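Local structure of LysR family transcriptional regulator (Vibrio vulnificus, 5B7H) at residues R204-T207 with F208-A212; Q36-N39 with Q40-Q44; I165-M168 with A169-H172; L57-A60 with L61-E65; F117-E120 with K121-L125. The protein probably regulates transcription by binding DNA as a LysR-type, OxyR-like factor linked to hydrogen peroxide, this chain being its regulatory domain without the DNA-binding part. The protein carries 1 engineered substitution. All coordinates share one frame; numbering follows the deposited sequence. Where two conformers were deposited one is given.

Interaction 1: R204-T207 with F208-A212; sequences RSKT and FNQLA
The CB methylene of R204 sits over one face of the F208 ring, 4.2 Å from the ring centroid and 28° off the normal, a CH-pi contact. On that same face, nearer the rim, lies R204 O, 3.4 Å above the ring plane. F208 turns CG to the side of its own backbone N (chi1 -59°), and this swings the ring back under the residue that precedes the helix. R204 is at the N-cap position, and its carbonyl accepts F208 N at 3.0 Å, so R204 supplies both the ring contact and the acceptor of the first helical bond. The next rungs follow in order: N209 N to S205 O at 2.9 Å, Q210 N to K206 O at 3.1 Å and L211 N to T207 O at 2.9 Å. Among the polar side chains, K206 NZ stands 3.6 Å from Q210 OE1; rather than pairing directly, both atoms are hydrogen-bonded to S13 OG. T207 OG1 bonds to S13 O, and R204 NH1 to Q17 O. The ring of F208 also meets W198, their planes at about 45°, while L211 packs on L18 and L20 of strand 16-22. The chemistry therefore divides: aromatic and aliphatic groups seat the start of helix 205-217 on the sheet, while R204, K206, T207 and Q210 tie the helix start to S13 and Q17, and N209 reaches R83.

Interaction 2: Q36-N39 with Q40-Q44; sequences QEIN and QRFPQ
E37 to R41 and I38 to F42 are the last i to i+4 backbone pairs of helix 27-41. R41 N meets E37 O at 2.9 Å, with a weak second bond to that oxygen from Q40 N, and F42 N reaches I38 O at 2.8 Å. F42 is the first residue to leave helical backbone angles (phi -136°), which turns the chain toward strand 45-51. The helix is the connecting element of a beta-alpha-beta unit with strands 16-22 and 45-51.

Above the R41-E37 rung runs a salt bridge. In one of the two deposited conformers of E37, with CG anti to its backbone nitrogen and the chain bent at the next bond (chi2 79°), OE2 comes within 2.7 Å of R41 NH2. The oxygen lies in the guanidinium plane, whereas the carboxylate is turned 78° from that plane and is used on its anti side. Further along, I38 CG2 approaches the edge of the F42 ring, 4.3 Å from CD2, and P43 CB rests on N39 O at 3.4 Å. N39 itself faces the second subunit, where its ND2 bonds to A157 O. Because R41 NH2 also forms a salt bridge with E217, in this conformer one cationic nitrogen joins two acidic side chains and links this helix end to helix 205-217.

Interaction 3: I165-M168 with A169-H172; sequences IPQM and AIDH
Q167 and D171 meet because Q167 carries CG anti to its backbone N (chi1 -170°) and then bends at the next bond (chi2 64°), while D171 holds CG beside its own N (chi1 -70°). Q167 NE2 thereby donates to D171 OD2 at 2.9 Å. The oxygen lies in the amide plane of Q167, but the nitrogen approaches from above the carboxylate plane. Beneath this pair D171 N bonds to Q167 O, also at 2.9 Å. P166, at the N-cap position of the short helix 167-171, offers its carbonyl to A169 N at 3.0 Å and weakly to I170 N. On the apolar side I165 CG2, in one of two deposited conformers, lies 4.0 Å from A169 CB and also touches I170 CG1, and P166 CG packs on A169 CB. At the helix end, M168 O lies at the edge of the H172 ring, whose NE2 bonds to D33. Since Q167 OE1 takes a bond from K91, both ends of one amide are used, joining strand 81-95 through Q167 to the D171 carboxylate.

Interaction 4: L57-A60 with L61-E65; sequences LLTA and LRHGE
A Schellman motif ends helix 54-62, and its wider-spanning bond, five residues back, runs from E65 N to A60 O at 2.9 Å. Before it come ordinary rungs, with R62 N on L58 O at 2.8 Å and H63 N on T59 O at 2.9 Å. The reversal occurs at G64, whose phi is positive (73°) and whose N bonds to L61 O at 3.1 Å; these two inward bonds are what define the Schellman closure. On the outer side of this last turn, T59 CG2 lies over one face of the H63 ring, 4.0 Å from the centroid and 17° off the normal. The methyl gets there by standing anti to the backbone N, and the two side chains run alongside each other. In one of its two deposited conformers, R62 lays the guanidinium face against the helix: T59 CA is 3.5 Å above its plane, toward the rim. T59 OG1 is bonded back to T55 O. On the inner side L58, L57 and L61 pack on L69 of strand 68-73, and L61 O accepts a bond from R199 NH1.

Interaction 5: F117-E120 with K121-L125; sequences FLLE and KEHSL. Engineered in segment 121-125: S124 (natural residue Cys). With SO4 (sulfate ion), chain C.
H123 touches E120 with its ring edge: CD2 lies 3.1 Å from E120 O, near the imidazole plane. The two residues are the ends of a type I beta turn that leads straight into helix 124-132, and a sulfate ion, probably from the crystallisation liquor, occupies the start of that helix. H123 ND1 donates to sulfate O4 at 2.5 Å, S124 N to O1 at 2.8 Å and L125 N to O2 at 2.9 Å. S124, engineered where the natural residue is Cys, adds OG at 2.9 Å from O1, and T25 OG1 supplies a further bond. An anion gripped by two backbone N-H groups at a helix start would probably gain from the helix dipole as well. Behind the histidine, L119 CB packs against H123 CB, the two side chains crossing at about a right angle, and L119 CD1 meets L125 CD2 at 3.9 Å. At the NE2 edge, away from the sulfate-bound ND1, a water lies in the ring plane, linking H123 NE2 to E120 OE1, so water and sulfate together hold the ring's rotation. A second water joins E120 OE1 to E122 N. Farthest out, a third water donates to L119 O at 2.8 Å and accepts from K121 NZ.

Overall arrangement
From the N terminus the order is interaction 2, interaction 4, interaction 5, interaction 3 and interaction 1, all in series: none nests in or crosses another, and each closes only a turn or a helix end within one continuous segment. Interactions 2 and 4 finish helices 27-41 and 54-62; interactions 5 and 1 open helices 124-132 and 205-217, and interaction 3 spans the short helix 167-171 from strand 163-166 to its end. Distant segments meet twice. Q210 NE2 packs 4.0 Å from F42 CE1, bringing interaction 1 beside interaction 2, and P166 CD lies 4.1 Å from L125 CD1, joining interactions 3 and 5. Interactions 1 and 5 lie on opposite sides of the chain's centre, consistent with the elongated, two-lobed fold of LysR regulatory domains.

Interaction 1: R204-T207 with F208-A212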
loop_
_atom_site.group_PDB
_atom_site.type_symbol
_atom_site.label_atom_id
_atom_site.label_comp_id
_atom_site.label_asym_id
_atom_site.label_seq_id
_atom_site.Cartn_x
_atom_site.Cartn_y
_atom_site.Cartn_z
ATOM N N ARG A 204 -25.842 2.380 15.134
ATOM C CA ARG A 204 -25.644 3.033 13.846
ATOM C C ARG A 204 -25.974 2.128 12.660
ATOM O O ARG A 204 -25.496 2.360 11.558
ATOM C CB ARG A 204 -24.238 3.600 13.765
ATOM C CG ARG A 204 -23.934 4.357 15.051
ATOM C CD ARG A 204 -22.735 5.232 14.887
ATOM N NE ARG A 204 -22.942 6.214 13.832
ATOM C CZ ARG A 204 -22.007 7.075 13.430
ATOM N NH1 ARG A 204 -20.813 7.062 14.013
ATOM N NH2 ARG A 204 -22.263 7.946 12.456
ATOM N N SER A 205 -26.847 1.139 12.843
ATOM C CA SER A 205 -27.066 0.175 11.772
ATOM C C SER A 205 -27.774 0.800 10.575
ATOM O O SER A 205 -27.562 0.353 9.444
ATOM C CB SER A 205 -27.877 -1.008 12.274
ATOM O OG SER A 205 -29.052 -0.498 12.850
ATOM N N LYS A 206 -28.591 1.837 10.789
ATOM C CA LYS A 206 -29.151 2.559 9.647
ATOM C C LYS A 206 -28.046 3.176 8.787
ATOM O O LYS A 206 -28.119 3.142 7.545
ATOM C CB LYS A 206 -30.152 3.611 10.159
ATOM C CG LYS A 206 -30.800 4.468 9.095
ATOM C CD LYS A 206 -32.209 4.935 9.517
ATOM C CE LYS A 206 -32.462 6.413 9.122
ATOM N NZ LYS A 206 -32.071 6.781 7.718
ATOM N N THR A 207 -27.030 3.771 9.432
ATOM C CA THR A 207 -25.877 4.288 8.707
ATOM C C THR A 207 -25.154 3.168 7.960
ATOM O O THR A 207 -24.785 3.333 6.798
ATOM C CB THR A 207 -24.914 4.959 9.697
ATOM O OG1 THR A 207 -25.645 5.933 10.447
ATOM C CG2 THR A 207 -23.786 5.623 8.998
ATOM N N PHE A 208 -24.943 2.020 8.619
ATOM C CA PHE A 208 -24.171 0.944 7.995
ATOM C C PHE A 208 -24.891 0.383 6.791
ATOM O O PHE A 208 -24.243 0.086 5.775
ATOM C CB PHE A 208 -23.872 -0.172 8.991
ATOM C CG PHE A 208 -23.093 0.283 10.209
ATOM C CD1 PHE A 208 -22.165 1.338 10.144
ATOM C CD2 PHE A 208 -23.344 -0.311 11.445
ATOM C CE1 PHE A 208 -21.500 1.752 11.321
ATOM C CE2 PHE A 208 -22.670 0.084 12.605
ATOM C CZ PHE A 208 -21.747 1.131 12.536
ATOM N N ASN A 209 -26.220 0.272 6.867
ATOM C CA ASN A 209 -26.954 -0.258 5.723
ATOM C C ASN A 209 -26.935 0.729 4.553
ATOM O O ASN A 209 -26.799 0.305 3.401
ATOM C CB ASN A 209 -28.366 -0.692 6.140
ATOM C CG ASN A 209 -28.377 -2.047 6.886
ATOM O OD1 ASN A 209 -27.738 -3.019 6.476
ATOM N ND2 ASN A 209 -29.117 -2.098 7.985
ATOM N N GLN A 210 -27.026 2.045 4.811
ATOM C CA GLN A 210 -26.865 3.015 3.704
ATOM C C GLN A 210 -25.470 2.951 3.101
ATOM O O GLN A 210 -25.304 3.053 1.884
ATOM C CB GLN A 210 -27.108 4.458 4.147
ATOM C CG GLN A 210 -28.568 4.765 4.473
ATOM C CD GLN A 210 -28.761 6.125 5.104
ATOM O OE1 GLN A 210 -28.746 6.261 6.339
ATOM N NE2 GLN A 210 -28.943 7.148 4.265
ATOM N N LEU A 211 -24.446 2.813 3.946
ATOM C CA LEU A 211 -23.104 2.683 3.449
ATOM C C LEU A 211 -22.972 1.421 2.610
ATOM O O LEU A 211 -22.281 1.432 1.598
ATOM C CB LEU A 211 -22.146 2.641 4.650
ATOM C CG LEU A 211 -20.697 2.780 4.263
ATOM C CD1 LEU A 211 -20.471 4.111 3.541
ATOM C CD2 LEU A 211 -19.839 2.688 5.565
ATOM N N ALA A 212 -23.583 0.311 3.049
ATOM C CA ALA A 212 -23.494 -0.939 2.300
ATOM C C ALA A 212 -24.080 -0.770 0.897
ATOM O O ALA A 212 -23.492 -1.274 -0.075
ATOM C CB ALA A 212 -24.258 -2.050 3.054
#

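Interaction 2: Q36-N39 with Q40-Q44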
loop_
_atom_site.group_PDB
_atom_site.type_symbol
_atom_site.label_atom_id
_atom_site.label_comp_id
_atom_site.label_asym_id
_atom_site.label_seq_id
_atom_site.Cartn_x
_atom_site.Cartn_y
_atom_site.Cartn_z
ATOM N N GLN A 36 -14.999 9.572 -3.012
ATOM C CA GLN A 36 -15.595 10.479 -3.983
ATOM C C GLN A 36 -17.119 10.396 -3.991
ATOM O O GLN A 36 -17.797 11.409 -4.176
ATOM C CB GLN A 36 -15.073 10.159 -5.360
ATOM C CG GLN A 36 -13.583 10.411 -5.505
ATOM C CD GLN A 36 -13.202 11.839 -5.109
ATOM O OE1 GLN A 36 -13.677 12.808 -5.696
ATOM N NE2 GLN A 36 -12.306 11.971 -4.118
ATOM N N GLU A 37 -17.672 9.196 -3.795
ATOM C CA GLU A 37 -19.120 9.072 -3.799
ATOM C C GLU A 37 -19.741 9.725 -2.564
ATOM O O GLU A 37 -20.726 10.455 -2.681
ATOM C CB GLU A 37 -19.509 7.601 -3.895
ATOM C CG GLU A 37 -20.995 7.363 -3.986
ATOM C CD GLU A 37 -21.570 7.593 -5.378
ATOM O OE1 GLU A 37 -20.958 8.312 -6.205
ATOM O OE2 GLU A 37 -22.663 7.045 -5.634
ATOM N N ILE A 38 -19.182 9.479 -1.373
ATOM C CA ILE A 38 -19.767 10.100 -0.181
ATOM C C ILE A 38 -19.560 11.610 -0.134
ATOM O O ILE A 38 -20.429 12.338 0.405
ATOM C CB ILE A 38 -19.349 9.429 1.122
ATOM C CG1 ILE A 38 -17.883 9.653 1.385
ATOM C CG2 ILE A 38 -19.742 7.921 1.124
ATOM C CD1 ILE A 38 -17.581 9.277 2.859
ATOM N N ASN A 39 -18.476 12.125 -0.742
ATOM C CA ASN A 39 -18.277 13.568 -0.758
ATOM C C ASN A 39 -19.485 14.265 -1.370
ATOM O O ASN A 39 -19.895 15.342 -0.916
ATOM C CB ASN A 39 -17.023 13.904 -1.555
ATOM C CG ASN A 39 -15.743 13.788 -0.738
ATOM O OD1 ASN A 39 -15.761 13.570 0.469
ATOM N ND2 ASN A 39 -14.618 13.942 -1.433
ATOM N N GLN A 40 -20.058 13.665 -2.411
ATOM C CA GLN A 40 -21.195 14.255 -3.095
ATOM C C GLN A 40 -22.515 13.857 -2.445
ATOM O O GLN A 40 -23.372 14.716 -2.165
ATOM C CB GLN A 40 -21.163 13.794 -4.538
ATOM C CG GLN A 40 -22.341 14.417 -5.305
ATOM C CD GLN A 40 -22.372 14.006 -6.729
ATOM O OE1 GLN A 40 -22.442 12.818 -7.039
ATOM N NE2 GLN A 40 -22.338 14.984 -7.623
ATOM N N ARG A 41 -22.690 12.564 -2.152
ATOM C CA ARG A 41 -23.994 12.074 -1.739
ATOM C C ARG A 41 -24.263 12.293 -0.256
ATOM O O ARG A 41 -25.433 12.469 0.141
ATOM C CB ARG A 41 -24.122 10.602 -2.121
ATOM C CG ARG A 41 -24.149 10.413 -3.637
ATOM C CD ARG A 41 -24.227 8.935 -4.016
ATOM N NE ARG A 41 -25.258 8.229 -3.260
ATOM C CZ ARG A 41 -25.504 6.926 -3.373
ATOM N NH1 ARG A 41 -26.478 6.366 -2.649
ATOM N NH2 ARG A 41 -24.769 6.187 -4.196
ATOM N N PHE A 42 -23.228 12.277 0.573
ATOM C CA PHE A 42 -23.365 12.428 2.017
ATOM C C PHE A 42 -22.276 13.377 2.484
ATOM O O PHE A 42 -21.325 12.982 3.165
ATOM C CB PHE A 42 -23.262 11.071 2.723
ATOM C CG PHE A 42 -24.253 10.065 2.214
ATOM C CD1 PHE A 42 -25.604 10.228 2.476
ATOM C CD2 PHE A 42 -23.856 8.985 1.454
ATOM C CE1 PHE A 42 -26.545 9.319 1.991
ATOM C CE2 PHE A 42 -24.796 8.058 0.975
ATOM C CZ PHE A 42 -26.134 8.234 1.239
ATOM N N PRO A 43 -22.400 14.656 2.155
ATOM C CA PRO A 43 -21.274 15.575 2.325
ATOM C C PRO A 43 -20.954 15.904 3.765
ATOM O O PRO A 43 -19.887 16.494 4.006
ATOM C CB PRO A 43 -21.721 16.824 1.546
ATOM C CG PRO A 43 -23.205 16.703 1.462
ATOM C CD PRO A 43 -23.537 15.247 1.443
ATOM N N GLN A 44 -21.830 15.566 4.720
ATOM C CA GLN A 44 -21.573 15.775 6.142
ATOM C C GLN A 44 -21.043 14.536 6.844
ATOM O O GLN A 44 -20.940 14.531 8.076
ATOM C CB GLN A 44 -22.812 16.290 6.874
ATOM C CG GLN A 44 -22.951 17.801 6.797
ATOM C CD GLN A 44 -23.369 18.215 5.434
ATOM O OE1 GLN A 44 -24.421 17.785 4.955
ATOM N NE2 GLN A 44 -22.545 19.023 4.767
#

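Interaction 3: I165-M168 with A169-H172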
loop_
_atom_site.group_PDB
_atom_site.type_symbol
_atom_site.label_atom_id
_atom_site.label_comp_id
_atom_site.label_asym_id
_atom_site.label_seq_id
_atom_site.Cartn_x
_atom_site.Cartn_y
_atom_site.Cartn_z
ATOM N N ILE A 165 -4.351 -11.716 -8.365
ATOM C CA ILE A 165 -4.598 -10.288 -8.114
ATOM C C ILE A 165 -6.097 -10.005 -8.144
ATOM O O ILE A 165 -6.784 -10.468 -9.064
ATOM C CB ILE A 165 -3.919 -9.406 -9.188
ATOM C CG1 ILE A 165 -2.403 -9.629 -9.162
ATOM C CG2 ILE A 165 -4.165 -7.931 -8.898
ATOM C CD1 ILE A 165 -1.813 -9.356 -7.769
ATOM N N PRO A 166 -6.635 -9.217 -7.223
ATOM C CA PRO A 166 -8.053 -8.865 -7.310
ATOM C C PRO A 166 -8.308 -7.819 -8.389
ATOM O O PRO A 166 -7.493 -6.919 -8.649
ATOM C CB PRO A 166 -8.345 -8.294 -5.908
ATOM C CG PRO A 166 -7.049 -7.726 -5.438
ATOM C CD PRO A 166 -5.949 -8.600 -6.070
ATOM N N GLN A 167 -9.483 -7.958 -8.996
ATOM C CA GLN A 167 -9.900 -7.082 -10.070
ATOM C C GLN A 167 -9.872 -5.633 -9.654
ATOM O O GLN A 167 -9.464 -4.774 -10.449
ATOM C CB GLN A 167 -11.284 -7.461 -10.584
ATOM C CG GLN A 167 -11.625 -6.704 -11.889
ATOM C CD GLN A 167 -10.704 -7.081 -13.040
ATOM O OE1 GLN A 167 -10.435 -8.267 -13.255
ATOM N NE2 GLN A 167 -10.243 -6.088 -13.791
ATOM N N MET A 168 -10.255 -5.327 -8.396
ATOM C CA MET A 168 -10.268 -3.910 -8.053
ATOM C C MET A 168 -8.878 -3.284 -8.116
ATOM O O MET A 168 -8.747 -2.077 -8.356
ATOM C CB MET A 168 -10.944 -3.657 -6.700
ATOM C CG MET A 168 -10.229 -4.343 -5.541
ATOM S SD MET A 168 -10.892 -3.825 -3.907
ATOM C CE MET A 168 -12.561 -4.508 -4.001
ATOM N N ALA A 169 -7.828 -4.074 -7.880
ATOM C CA ALA A 169 -6.475 -3.522 -8.012
ATOM C C ALA A 169 -6.151 -3.208 -9.465
ATOM O O ALA A 169 -5.539 -2.151 -9.762
ATOM C CB ALA A 169 -5.457 -4.493 -7.401
ATOM N N ILE A 170 -6.519 -4.120 -10.373
ATOM C CA ILE A 170 -6.307 -3.876 -11.795
ATOM C C ILE A 170 -7.057 -2.633 -12.234
ATOM O O ILE A 170 -6.508 -1.775 -12.962
ATOM C CB ILE A 170 -6.756 -5.099 -12.606
ATOM C CG1 ILE A 170 -5.935 -6.313 -12.185
ATOM C CG2 ILE A 170 -6.555 -4.813 -14.072
ATOM C CD1 ILE A 170 -6.438 -7.602 -12.842
ATOM N N ASP A 171 -8.315 -2.510 -11.786
ATOM C CA ASP A 171 -9.141 -1.374 -12.219
ATOM C C ASP A 171 -8.617 -0.036 -11.700
ATOM O O ASP A 171 -8.942 1.008 -12.286
ATOM C CB ASP A 171 -10.551 -1.588 -11.699
ATOM C CG ASP A 171 -11.272 -2.741 -12.414
ATOM O OD1 ASP A 171 -12.360 -3.163 -11.943
ATOM O OD2 ASP A 171 -10.773 -3.249 -13.448
ATOM N N HIS A 172 -7.763 -0.060 -10.683
ATOM C CA HIS A 172 -7.148 1.109 -10.060
ATOM C C HIS A 172 -5.698 1.311 -10.459
ATOM O O HIS A 172 -4.975 2.098 -9.821
ATOM C CB HIS A 172 -7.351 1.043 -8.543
ATOM C CG HIS A 172 -8.682 1.580 -8.127
ATOM N ND1 HIS A 172 -8.895 2.926 -7.897
ATOM C CD2 HIS A 172 -9.884 0.970 -7.967
ATOM C CE1 HIS A 172 -10.175 3.120 -7.614
ATOM N NE2 HIS A 172 -10.794 1.953 -7.635
#

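Interaction 4: L57-A60 with L61-E65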
loop_
_atom_site.group_PDB
_atom_site.type_symbol
_atom_site.label_atom_id
_atom_site.label_comp_id
_atom_site.label_asym_id
_atom_site.label_seq_id
_atom_site.Cartn_x
_atom_site.Cartn_y
_atom_site.Cartn_z
ATOM N N LEU A 57 -8.188 -5.750 12.751
ATOM C CA LEU A 57 -9.391 -4.937 12.582
ATOM C C LEU A 57 -10.533 -5.487 13.417
ATOM O O LEU A 57 -11.312 -4.710 13.991
ATOM C CB LEU A 57 -9.825 -4.900 11.114
ATOM C CG LEU A 57 -8.899 -4.137 10.152
ATOM C CD1 LEU A 57 -9.398 -4.304 8.709
ATOM C CD2 LEU A 57 -8.851 -2.664 10.570
ATOM N N LEU A 58 -10.672 -6.813 13.457
ATOM C CA LEU A 58 -11.756 -7.401 14.257
ATOM C C LEU A 58 -11.581 -7.078 15.753
ATOM O O LEU A 58 -12.563 -6.789 16.462
ATOM C CB LEU A 58 -11.844 -8.921 13.990
ATOM C CG LEU A 58 -12.538 -9.224 12.636
ATOM C CD1 LEU A 58 -12.232 -10.689 12.270
ATOM C CD2 LEU A 58 -14.061 -8.957 12.712
ATOM N N THR A 59 -10.345 -7.134 16.265
ATOM C CA THR A 59 -10.125 -6.752 17.663
ATOM C C THR A 59 -10.515 -5.293 17.905
ATOM O O THR A 59 -11.233 -4.980 18.868
ATOM C CB THR A 59 -8.657 -6.960 17.965
ATOM O OG1 THR A 59 -8.333 -8.349 17.744
ATOM C CG2 THR A 59 -8.339 -6.539 19.408
ATOM N N ALA A 60 -10.122 -4.395 16.987
ATOM C CA ALA A 60 -10.496 -3.000 17.151
ATOM C C ALA A 60 -12.007 -2.815 17.083
ATOM O O ALA A 60 -12.578 -2.031 17.864
ATOM C CB ALA A 60 -9.835 -2.183 16.039
ATOM N N LEU A 61 -12.687 -3.576 16.203
ATOM C CA LEU A 61 -14.130 -3.482 16.138
ATOM C C LEU A 61 -14.772 -3.970 17.431
ATOM O O LEU A 61 -15.687 -3.315 17.951
ATOM C CB LEU A 61 -14.630 -4.325 14.956
ATOM C CG LEU A 61 -16.155 -4.287 14.741
ATOM C CD1 LEU A 61 -16.681 -2.876 14.372
ATOM C CD2 LEU A 61 -16.579 -5.402 13.735
ATOM N N ARG A 62 -14.325 -5.129 17.941
ATOM C CA ARG A 62 -14.863 -5.655 19.199
ATOM C C ARG A 62 -14.710 -4.622 20.295
ATOM O O ARG A 62 -15.642 -4.397 21.101
ATOM C CB ARG A 62 -14.052 -6.891 19.577
ATOM C CG ARG A 62 -14.538 -8.138 18.855
ATOM C CD ARG A 62 -14.050 -9.460 19.505
ATOM N NE ARG A 62 -12.616 -9.543 19.767
ATOM C CZ ARG A 62 -11.677 -9.872 18.867
ATOM N NH1 ARG A 62 -11.993 -10.183 17.607
ATOM N NH2 ARG A 62 -10.409 -9.908 19.243
ATOM N N HIS A 63 -13.540 -3.976 20.325
ATOM C CA HIS A 63 -13.186 -3.043 21.397
ATOM C C HIS A 63 -13.804 -1.657 21.197
ATOM O O HIS A 63 -13.519 -0.740 21.969
ATOM C CB HIS A 63 -11.666 -2.935 21.468
ATOM C CG HIS A 63 -10.998 -4.160 22.041
ATOM N ND1 HIS A 63 -9.671 -4.176 22.400
ATOM C CD2 HIS A 63 -11.470 -5.395 22.329
ATOM C CE1 HIS A 63 -9.356 -5.360 22.900
ATOM N NE2 HIS A 63 -10.433 -6.118 22.876
ATOM N N GLY A 64 -14.610 -1.461 20.153
ATOM C CA GLY A 64 -15.285 -0.201 19.956
ATOM C C GLY A 64 -14.374 0.913 19.511
ATOM O O GLY A 64 -14.764 2.085 19.566
ATOM N N GLU A 65 -13.187 0.571 18.989
ATOM C CA GLU A 65 -12.247 1.539 18.439
ATOM C C GLU A 65 -12.503 1.830 16.967
ATOM O O GLU A 65 -11.928 2.793 16.433
ATOM C CB GLU A 65 -10.828 1.015 18.594
ATOM C CG GLU A 65 -10.483 0.972 20.075
ATOM C CD GLU A 65 -9.262 0.150 20.425
ATOM O OE1 GLU A 65 -8.712 -0.552 19.532
ATOM O OE2 GLU A 65 -8.865 0.225 21.622
#

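Interaction 5: F117-E120 with K121-L125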
loop_
_atom_site.group_PDB
_atom_site.type_symbol
_atom_site.label_atom_id
_atom_site.label_comp_id
_atom_site.label_asym_id
_atom_site.label_seq_id
_atom_site.Cartn_x
_atom_site.Cartn_y
_atom_site.Cartn_z
ATOM N N PHE A 117 3.819 -17.019 -6.376
ATOM C CA PHE A 117 4.163 -16.238 -5.191
ATOM C C PHE A 117 2.870 -15.800 -4.505
ATOM O O PHE A 117 1.874 -15.483 -5.175
ATOM C CB PHE A 117 4.994 -14.992 -5.582
ATOM C CG PHE A 117 6.422 -15.307 -5.928
ATOM C CD1 PHE A 117 7.430 -15.085 -4.968
ATOM C CD2 PHE A 117 6.764 -15.918 -7.156
ATOM C CE1 PHE A 117 8.788 -15.359 -5.273
ATOM C CE2 PHE A 117 8.106 -16.212 -7.475
ATOM C CZ PHE A 117 9.114 -15.943 -6.522
ATOM N N LEU A 118 2.862 -15.861 -3.174
ATOM C CA LEU A 118 1.671 -15.516 -2.392
ATOM C C LEU A 118 2.067 -14.650 -1.210
ATOM O O LEU A 118 3.191 -14.746 -0.711
ATOM C CB LEU A 118 1.004 -16.754 -1.776
ATOM C CG LEU A 118 0.515 -17.732 -2.858
ATOM C CD1 LEU A 118 0.124 -19.064 -2.218
ATOM C CD2 LEU A 118 -0.660 -17.159 -3.669
ATOM N N LEU A 119 1.129 -13.799 -0.773
ATOM C CA LEU A 119 1.315 -13.111 0.496
ATOM C C LEU A 119 1.355 -14.102 1.662
ATOM O O LEU A 119 0.756 -15.196 1.624
ATOM C CB LEU A 119 0.159 -12.140 0.765
ATOM C CG LEU A 119 0.057 -11.010 -0.254
ATOM C CD1 LEU A 119 -1.297 -10.297 -0.113
ATOM C CD2 LEU A 119 1.216 -9.954 -0.082
ATOM N N GLU A 120 2.054 -13.701 2.727
ATOM C CA GLU A 120 2.015 -14.425 4.000
ATOM C C GLU A 120 0.553 -14.511 4.544
ATOM O O GLU A 120 -0.305 -13.716 4.181
ATOM C CB GLU A 120 2.807 -13.643 5.044
ATOM C CG GLU A 120 4.273 -13.464 4.785
ATOM C CD GLU A 120 4.967 -12.730 5.956
ATOM O OE1 GLU A 120 4.236 -12.048 6.733
ATOM O OE2 GLU A 120 6.223 -12.840 6.095
ATOM N N LYS A 121 0.342 -15.349 5.593
ATOM C CA LYS A 121 -0.997 -15.793 6.060
ATOM C C LYS A 121 -1.813 -14.727 6.799
ATOM O O LYS A 121 -3.051 -14.780 6.773
ATOM C CB LYS A 121 -0.853 -17.039 6.946
ATOM C CG LYS A 121 -0.116 -18.227 6.289
ATOM C CD LYS A 121 -0.247 -18.234 4.737
ATOM C CE LYS A 121 0.274 -19.563 4.129
ATOM N NZ LYS A 121 -0.065 -19.846 2.674
ATOM N N GLU A 122 -1.185 -13.709 7.383
ATOM C CA GLU A 122 -1.988 -12.618 7.956
ATOM C C GLU A 122 -2.895 -11.959 6.911
ATOM O O GLU A 122 -3.882 -11.300 7.289
ATOM C CB GLU A 122 -1.110 -11.567 8.659
ATOM C CG GLU A 122 -0.633 -12.023 10.054
ATOM C CD GLU A 122 -1.786 -12.128 11.053
ATOM O OE1 GLU A 122 -2.619 -11.192 11.089
ATOM O OE2 GLU A 122 -1.873 -13.147 11.784
ATOM N N HIS A 123 -2.616 -12.205 5.622
ATOM C CA HIS A 123 -3.347 -11.649 4.495
ATOM C C HIS A 123 -4.450 -12.601 4.024
ATOM O O HIS A 123 -4.225 -13.769 3.634
ATOM C CB HIS A 123 -2.385 -11.314 3.365
ATOM C CG HIS A 123 -1.294 -10.375 3.796
ATOM N ND1 HIS A 123 -1.442 -9.009 3.808
ATOM C CD2 HIS A 123 -0.061 -10.634 4.294
ATOM C CE1 HIS A 123 -0.331 -8.462 4.288
ATOM N NE2 HIS A 123 0.519 -9.430 4.576
ATOM N N SER A 124 -5.659 -12.092 4.060
ATOM C CA SER A 124 -6.787 -12.877 3.576
ATOM C C SER A 124 -6.718 -13.172 2.076
ATOM O O SER A 124 -7.338 -14.166 1.633
ATOM C CB SER A 124 -8.116 -12.178 3.944
ATOM O OG SER A 124 -8.190 -10.957 3.215
ATOM N N LEU A 125 -5.998 -12.360 1.288
ATOM C CA LEU A 125 -5.912 -12.586 -0.151
ATOM C C LEU A 125 -5.430 -13.991 -0.463
ATOM O O LEU A 125 -5.965 -14.654 -1.376
ATOM C CB LEU A 125 -5.019 -11.531 -0.814
ATOM C CG LEU A 125 -5.039 -11.623 -2.353
ATOM C CD1 LEU A 125 -6.402 -11.077 -2.854
ATOM C CD2 LEU A 125 -3.926 -10.783 -2.923
HETATM S S SO4 C . -5.052 -8.717 3.024
HETATM O O1 SO4 C . -5.892 -9.352 4.127
HETATM O O2 SO4 C . -4.757 -9.805 2.058
HETATM O O3 SO4 C . -5.823 -7.617 2.473
HETATM O O4 SO4 C . -3.832 -8.209 3.615
HETATM O O HOH W 1 1.874 -17.792 1.706
HETATM O O HOH W 2 2.927 -9.339 5.647
HETATM O O HOH W 3 1.700 -12.672 7.809
#